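Local structure of leucine-rich repeat protein (Bacteroides thetaiotaomicron, 4ECN) at residues Leu137-Gly141 / Pro258-Lys262. The protein is of unknown function but, as an extracellular protein with two DUF4458 domains ahead of its leucine-rich repeats, probably binds other proteins. Residues are numbered along the deposited sequence.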
loop_
_atom_site.group_PDB
_atom_site.type_symbol
_atom_site.label_atom_id
_atom_site.label_comp_id
_atom_site.label_asym_id
_atom_site.label_seq_id
_atom_site.Cartn_x
_atom_site.Cartn_y
_atom_site.Cartn_z
ATOM N N LEU A 137 -11.633 14.742 45.964
ATOM C CA LEU A 137 -10.592 13.734 45.774
ATOM C C LEU A 137 -10.470 12.909 47.055
ATOM O O LEU A 137 -10.373 13.481 48.134
ATOM C CB LEU A 137 -9.256 14.396 45.395
ATOM C CG LEU A 137 -9.062 14.895 43.965
ATOM C CD1 LEU A 137 -9.921 16.128 43.652
ATOM C CD2 LEU A 137 -7.609 15.270 43.741
ATOM N N SER A 138 -10.513 11.577 46.940
ATOM C CA SER A 138 -10.499 10.673 48.085
ATOM C C SER A 138 -9.583 9.477 47.862
ATOM O O SER A 138 -9.467 9.023 46.721
ATOM C CB SER A 138 -11.918 10.168 48.334
ATOM O OG SER A 138 -12.906 11.171 48.140
ATOM N N LYS A 139 -8.974 8.932 48.944
ATOM C CA LYS A 139 -8.128 7.732 48.866
ATOM C C LYS A 139 -8.986 6.467 48.705
ATOM O O LYS A 139 -9.875 6.224 49.519
ATOM C CB LYS A 139 -7.227 7.585 50.102
ATOM C CG LYS A 139 -6.146 8.634 50.275
ATOM C CD LYS A 139 -5.203 8.208 51.406
ATOM C CE LYS A 139 -4.083 9.186 51.670
ATOM N NZ LYS A 139 -3.145 8.692 52.716
ATOM N N GLU A 140 -8.723 5.677 47.652
ATOM C CA GLU A 140 -9.409 4.413 47.321
ATOM C C GLU A 140 -8.352 3.334 47.085
ATOM O O GLU A 140 -7.191 3.666 46.814
ATOM C CB GLU A 140 -10.329 4.583 46.080
ATOM C CG GLU A 140 -11.314 3.444 45.826
ATOM C CD GLU A 140 -11.474 2.989 44.381
ATOM O OE1 GLU A 140 -10.538 2.337 43.863
ATOM O OE2 GLU A 140 -12.560 3.209 43.792
ATOM N N GLY A 141 -8.750 2.064 47.202
ATOM C CA GLY A 141 -7.870 0.916 46.990
ATOM C C GLY A 141 -6.891 0.683 48.127
ATOM O O GLY A 141 -6.790 -0.433 48.648
ATOM N N PRO A 258 -11.792 9.028 42.830
ATOM C CA PRO A 258 -11.076 8.029 43.649
ATOM C C PRO A 258 -9.569 7.923 43.343
ATOM O O PRO A 258 -9.152 7.162 42.460
ATOM C CB PRO A 258 -11.787 6.718 43.287
ATOM C CG PRO A 258 -12.272 6.919 41.918
ATOM C CD PRO A 258 -12.630 8.374 41.805
ATOM N N ILE A 259 -8.750 8.625 44.144
ATOM C CA ILE A 259 -7.296 8.644 43.985
ATOM C C ILE A 259 -6.730 7.285 44.426
ATOM O O ILE A 259 -7.107 6.780 45.475
ATOM C CB ILE A 259 -6.680 9.835 44.757
ATOM C CG1 ILE A 259 -7.294 11.190 44.293
ATOM C CG2 ILE A 259 -5.139 9.849 44.677
ATOM C CD1 ILE A 259 -7.165 11.549 42.796
ATOM N N GLN A 260 -5.849 6.692 43.599
ATOM C CA GLN A 260 -5.275 5.362 43.816
ATOM C C GLN A 260 -3.887 5.377 44.459
ATOM O O GLN A 260 -3.556 4.427 45.185
ATOM C CB GLN A 260 -5.157 4.618 42.474
ATOM C CG GLN A 260 -6.473 4.422 41.731
ATOM C CD GLN A 260 -7.478 3.600 42.498
ATOM O OE1 GLN A 260 -7.196 2.481 42.950
ATOM N NE2 GLN A 260 -8.688 4.134 42.623
ATOM N N LEU A 261 -3.064 6.414 44.138
ATOM C CA LEU A 261 -1.668 6.592 44.576
ATOM C C LEU A 261 -0.865 5.375 44.143
ATOM O O LEU A 261 -0.264 4.681 44.970
ATOM C CB LEU A 261 -1.543 6.827 46.096
ATOM C CG LEU A 261 -2.364 7.951 46.710
ATOM C CD1 LEU A 261 -2.492 7.764 48.209
ATOM C CD2 LEU A 261 -1.796 9.306 46.382
ATOM N N LYS A 262 -0.947 5.059 42.851
ATOM C CA LYS A 262 -0.269 3.899 42.286
ATOM C C LYS A 262 0.615 4.298 41.098
ATOM O O LYS A 262 0.665 5.466 40.687
ATOM C CB LYS A 262 -1.292 2.830 41.839
ATOM C CG LYS A 262 -2.199 2.271 42.917
ATOM C CD LYS A 262 -3.207 1.311 42.293
ATOM C CE LYS A 262 -4.255 0.821 43.265
ATOM N NZ LYS A 262 -5.300 0.005 42.588
#
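Two backbone hydrogen bonds tie the strand ends together: I259 N donates to S138 O at 2.7 Å, and E140 N donates to I259 O at 2.9 Å. I259 thus spends both its NH and its CO on the residues flanking K139, as parallel pairing requires, and the pairs S138–P258 and K139–I259 sit in register with CA–CA distances of 5.2 and 5.0 Å. Past the last bridge one side-chain hydrogen bond crosses, Q260 NE2 to E140 OE1 at 2.9 Å; the same NE2 also donates back to P258 O, at 3.1 Å, within its own segment. The oxygen of the same amide, Q260 OE1, accepts from K262 NZ at 3.1 Å, so the amide links the strand end to the loop that follows it. These are the ends of strands 130-139 and 251-259, the first and last, in chain order, of the second DUF4458 domain's mixed sheet, part of a β-fold assigned to the transthyretin clan. Strand 130-139 lies between its parallel partner 251-259 and the antiparallel strand 202-212. Beyond I259 the chain leaves the sheet and runs towards helix 266-280 and the leucine-rich repeats; L261, at positive phi, bends the path, and E235 takes the backbone NH groups of L261 and K262. On the face bearing K139 and I259, L137 CD2 packs on I259 CD1 at 3.9 Å, with F152 touching both side chains. K139 CE reaches L261 CD1 at 4.1 Å, while K139 NZ is hydrogen-bonded to the backbone carbonyl of D199. Across the sheet, on the face of S138 and P258, E140 OE2 lies 3.6 Å from P258 CB.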